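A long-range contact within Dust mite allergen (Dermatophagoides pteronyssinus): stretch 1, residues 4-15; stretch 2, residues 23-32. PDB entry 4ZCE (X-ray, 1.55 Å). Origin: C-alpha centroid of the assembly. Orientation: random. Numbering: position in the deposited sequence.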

# COMPACT_ATOMS: atom_id res chain seq x y z
N LYS A 4 0.65 -21.75 -5.68
CA LYS A 4 0.45 -20.36 -6.20
C LYS A 4 -0.89 -19.78 -5.72
O LYS A 4 -1.91 -20.48 -5.70
CB LYS A 4 0.54 -20.37 -7.71
CG LYS A 4 0.45 -19.09 -8.39
N PHE A 5 -0.87 -18.56 -5.21
CA PHE A 5 -2.08 -17.82 -4.91
C PHE A 5 -3.06 -17.87 -6.03
O PHE A 5 -2.72 -17.66 -7.18
CB PHE A 5 -1.76 -16.36 -4.56
CG PHE A 5 -2.92 -15.60 -4.11
CD1 PHE A 5 -3.57 -14.86 -5.00
CD2 PHE A 5 -3.43 -15.67 -2.84
CE1 PHE A 5 -4.67 -14.09 -4.61
CE2 PHE A 5 -4.54 -14.98 -2.47
CZ PHE A 5 -5.13 -14.18 -3.36
N GLU A 6 -4.34 -18.19 -5.69
CA GLU A 6 -5.42 -18.21 -6.68
C GLU A 6 -6.39 -17.05 -6.40
O GLU A 6 -6.93 -16.93 -5.30
CB GLU A 6 -6.14 -19.56 -6.63
CG GLU A 6 -7.14 -19.77 -7.76
CD GLU A 6 -6.48 -20.06 -9.10
OE1 GLU A 6 -5.29 -20.41 -9.13
OE2 GLU A 6 -7.17 -19.95 -10.15
N CYS A 7 -6.63 -16.23 -7.42
CA CYS A 7 -7.54 -15.09 -7.29
C CYS A 7 -8.96 -15.55 -6.99
O CYS A 7 -9.50 -16.38 -7.73
CB CYS A 7 -7.55 -14.27 -8.58
SG CYS A 7 -6.07 -13.25 -8.74
N PRO A 8 -9.57 -15.02 -5.91
CA PRO A 8 -10.98 -15.32 -5.64
C PRO A 8 -11.97 -14.50 -6.47
O PRO A 8 -13.13 -14.89 -6.63
CB PRO A 8 -11.14 -14.96 -4.16
CG PRO A 8 -9.77 -14.94 -3.62
CD PRO A 8 -8.94 -14.39 -4.74
N SER A 9 -11.51 -13.39 -7.03
CA SER A 9 -12.34 -12.55 -7.87
C SER A 9 -11.50 -12.08 -9.04
O SER A 9 -10.28 -12.09 -8.99
CB SER A 9 -12.87 -11.36 -7.08
OG SER A 9 -13.42 -11.79 -5.84
N ARG A 10 -12.17 -11.60 -10.07
CA ARG A 10 -11.53 -11.15 -11.27
C ARG A 10 -10.60 -9.97 -10.96
O ARG A 10 -9.54 -9.90 -11.47
CB ARG A 10 -12.60 -10.75 -12.32
CG ARG A 10 -12.04 -10.27 -13.60
CD ARG A 10 -13.16 -9.92 -14.57
NE ARG A 10 -12.59 -9.51 -15.80
CZ ARG A 10 -13.16 -8.61 -16.59
NH1 ARG A 10 -14.33 -8.06 -16.26
NH2 ARG A 10 -12.54 -8.26 -17.69
N PHE A 11 -11.11 -9.06 -10.16
CA PHE A 11 -10.41 -7.88 -9.68
C PHE A 11 -10.54 -7.85 -8.17
O PHE A 11 -11.60 -8.13 -7.62
CB PHE A 11 -11.01 -6.60 -10.27
CG PHE A 11 -10.86 -6.52 -11.75
CD1 PHE A 11 -9.64 -6.24 -12.32
CD2 PHE A 11 -11.95 -6.75 -12.58
CE1 PHE A 11 -9.50 -6.18 -13.69
CE2 PHE A 11 -11.80 -6.68 -13.95
CZ PHE A 11 -10.58 -6.39 -14.50
N GLY A 12 -9.46 -7.49 -7.48
CA GLY A 12 -9.55 -7.38 -6.04
C GLY A 12 -8.21 -7.28 -5.36
O GLY A 12 -7.16 -7.50 -5.98
N TYR A 13 -8.27 -6.94 -4.08
CA TYR A 13 -7.11 -6.83 -3.20
C TYR A 13 -7.31 -7.82 -2.08
O TYR A 13 -8.36 -7.80 -1.42
CB TYR A 13 -7.02 -5.42 -2.61
CG TYR A 13 -6.64 -4.36 -3.61
CD1 TYR A 13 -7.57 -3.88 -4.52
CD2 TYR A 13 -5.36 -3.85 -3.65
CE1 TYR A 13 -7.22 -2.92 -5.46
CE2 TYR A 13 -5.00 -2.88 -4.58
CZ TYR A 13 -5.93 -2.42 -5.48
OH TYR A 13 -5.54 -1.47 -6.39
N PHE A 14 -6.32 -8.69 -1.86
CA PHE A 14 -6.46 -9.80 -0.92
C PHE A 14 -5.26 -9.96 -0.02
O PHE A 14 -4.12 -9.72 -0.40
CB PHE A 14 -6.70 -11.09 -1.69
CG PHE A 14 -7.89 -11.02 -2.59
CD1 PHE A 14 -9.16 -11.24 -2.10
CD2 PHE A 14 -7.74 -10.67 -3.92
CE1 PHE A 14 -10.25 -11.15 -2.93
CE2 PHE A 14 -8.84 -10.58 -4.74
CZ PHE A 14 -10.09 -10.81 -4.25
N ALA A 15 -5.54 -10.38 1.20
CA ALA A 15 -4.50 -10.61 2.17
C ALA A 15 -3.55 -11.70 1.71
O ALA A 15 -3.93 -12.63 1.00
CB ALA A 15 -5.12 -11.01 3.48
N PHE A 23 0.34 -8.39 0.31
CA PHE A 23 -1.01 -8.64 -0.20
C PHE A 23 -0.94 -8.99 -1.68
O PHE A 23 0.13 -8.95 -2.29
CB PHE A 23 -1.91 -7.42 0.04
CG PHE A 23 -1.44 -6.14 -0.61
CD1 PHE A 23 -0.44 -5.38 -0.05
CD2 PHE A 23 -2.02 -5.68 -1.79
CE1 PHE A 23 -0.01 -4.20 -0.65
CE2 PHE A 23 -1.60 -4.48 -2.37
CZ PHE A 23 -0.61 -3.75 -1.79
N TYR A 24 -2.08 -9.35 -2.25
CA TYR A 24 -2.18 -9.68 -3.65
C TYR A 24 -3.17 -8.77 -4.35
O TYR A 24 -4.24 -8.46 -3.82
CB TYR A 24 -2.61 -11.14 -3.83
CG TYR A 24 -1.57 -12.14 -3.38
CD1 TYR A 24 -1.62 -12.70 -2.11
CD2 TYR A 24 -0.54 -12.53 -4.23
CE1 TYR A 24 -0.67 -13.63 -1.69
CE2 TYR A 24 0.41 -13.46 -3.82
CZ TYR A 24 0.34 -14.00 -2.55
OH TYR A 24 1.30 -14.92 -2.16
N ILE A 25 -2.82 -8.34 -5.55
CA ILE A 25 -3.74 -7.60 -6.39
C ILE A 25 -4.12 -8.48 -7.56
O ILE A 25 -3.24 -9.01 -8.27
CB ILE A 25 -3.13 -6.28 -6.91
CG1 ILE A 25 -2.61 -5.43 -5.75
CG2 ILE A 25 -4.17 -5.52 -7.71
CD1 ILE A 25 -1.90 -4.15 -6.18
N CYS A 26 -5.43 -8.67 -7.75
CA CYS A 26 -5.95 -9.47 -8.85
C CYS A 26 -6.49 -8.57 -9.95
O CYS A 26 -7.21 -7.61 -9.69
CB CYS A 26 -7.05 -10.42 -8.36
SG CYS A 26 -6.41 -11.79 -7.33
N SER A 27 -6.10 -8.89 -11.18
CA SER A 27 -6.61 -8.22 -12.37
C SER A 27 -6.84 -9.30 -13.43
O SER A 27 -5.90 -10.02 -13.81
CB SER A 27 -5.60 -7.18 -12.84
OG SER A 27 -6.08 -6.51 -13.99
N ASN A 28 -8.08 -9.40 -13.90
CA ASN A 28 -8.49 -10.46 -14.82
C ASN A 28 -8.04 -11.83 -14.31
O ASN A 28 -7.49 -12.65 -15.07
CB ASN A 28 -7.95 -10.20 -16.24
CG ASN A 28 -8.62 -9.01 -16.90
OD1 ASN A 28 -9.78 -8.73 -16.65
ND2 ASN A 28 -7.88 -8.29 -17.74
N TRP A 29 -8.27 -12.06 -13.02
CA TRP A 29 -7.97 -13.34 -12.36
C TRP A 29 -6.48 -13.69 -12.25
O TRP A 29 -6.15 -14.81 -11.82
CB TRP A 29 -8.74 -14.50 -13.03
CG TRP A 29 -10.26 -14.36 -12.99
CD1 TRP A 29 -11.07 -13.90 -13.99
CD2 TRP A 29 -11.12 -14.67 -11.89
NE1 TRP A 29 -12.38 -13.91 -13.58
CE2 TRP A 29 -12.44 -14.38 -12.30
CE3 TRP A 29 -10.91 -15.17 -10.60
CZ2 TRP A 29 -13.54 -14.56 -11.46
CZ3 TRP A 29 -12.00 -15.35 -9.77
CH2 TRP A 29 -13.30 -15.05 -10.21
N GLU A 30 -5.60 -12.76 -12.62
CA GLU A 30 -4.16 -12.94 -12.46
C GLU A 30 -3.69 -12.12 -11.27
O GLU A 30 -4.12 -10.97 -11.10
CB GLU A 30 -3.41 -12.49 -13.71
N ALA A 31 -2.80 -12.68 -10.46
CA ALA A 31 -2.36 -12.04 -9.22
C ALA A 31 -0.95 -11.46 -9.30
O ALA A 31 -0.06 -12.04 -9.91
CB ALA A 31 -2.45 -13.01 -8.07
N VAL A 32 -0.77 -10.34 -8.62
CA VAL A 32 0.54 -9.74 -8.39
C VAL A 32 0.75 -9.60 -6.89
O VAL A 32 -0.12 -9.08 -6.20
CB VAL A 32 0.62 -8.37 -9.06
CG1 VAL A 32 1.84 -7.56 -8.58
CG2 VAL A 32 0.61 -8.55 -10.58
O HOH W 1 -5.40 -16.74 -10.05

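The backbone sets the frame. Strand 12-15 runs antiparallel to strand 23-27, their directions 157° apart and their axes 4.7 Å apart at closest approach. Two hydrogen-bonded pairs carry the register. At Gly-12 and Cys-26, Cys-26 N gives to Gly-12 O at 2.7 Å in an almost straight line, and Gly-12 N returns a longer bond to Cys-26 O at 3.2 Å. At Phe-14 and Tyr-24 the exchange is more even: Phe-14 N to Tyr-24 O is 2.9 Å, and Tyr-24 N to Phe-14 O is 2.8 Å. Between them Tyr-13 and Ile-25 form a non-hydrogen-bonded pair, where alpha hydrogens take up the slack: Tyr-13 CA lies 3.4 Å from Tyr-24 O, and Ile-25 CA 3.4 Å from Gly-12 O.

Stretch 2 then folds back on itself through a type I' turn from Ser-27 to Glu-30, and stretch 1 reads that turn as well. Trp-29 N donates to Arg-10 O at 2.9 Å, nearly linear, so the contact extends past the end of strand 23-27.

Gly-12 is a rule in itself. Its backbone angles, 167/168, would jam a beta carbon against the preceding carbonyl, and the same carbon would fall 2.5 Å from Phe-14 CZ. The bare position leaves room for the Phe-14 ring.

One covalent bond locks the loop before the strand onto the sheet: Cys-7 SG and Cys-26 SG are 2.1 Å apart, with chi3 at -99°, close to the right angle a relaxed disulfide prefers. Apolar groups surround it. Phe-14 CE2 approaches Cys-26 SG to 3.8 Å, Ala-31 CB sits 3.7 Å from Cys-7 SG, and the Phe-5 ring presents its edge to Cys-26 SG, with Phe-5 CE1 at 4.0 Å.

The aromatic contacts differ in style. Phe-5 and Tyr-24 form an offset stack, planes within 5° and centroids 4.0 Å apart; the offset puts each residue's CB over the other's ring, adding two CH-pi contacts to the flat overlap. Ala-31 CB lies at the edge of the Phe-5 ring, 3.8 Å from Phe-5 CD1. Trp-29 instead lies along the backbone of stretch 1. Arg-10 CA stands 3.5 Å from the centroid of the Trp-29 five-membered ring, over the face, while Pro-8 O meets the ring edge 3.4 Å from Trp-29 CZ3. On the sheet face opposite Phe-14 and Tyr-24, the Tyr-13 ring covers Ile-25, with Tyr-13 CE2 3.7 Å from Ile-25 CG1, and meets Phe-23 CE2 at its edge.

Polar side-chain bonding is slight and peripheral. The extended Arg-10 chain reaches Asn-28: Arg-10 NE and Arg-10 NH2 each donate a weak bond to Asn-28 OD1 at 3.0 Å. A single water bridges the loops, accepting from Cys-7 N at 2.9 Å and donating to Trp-29 O at 2.7 Å. Together the stretches bury 929 Å², combining paired backbone, a disulfide and well-placed rings.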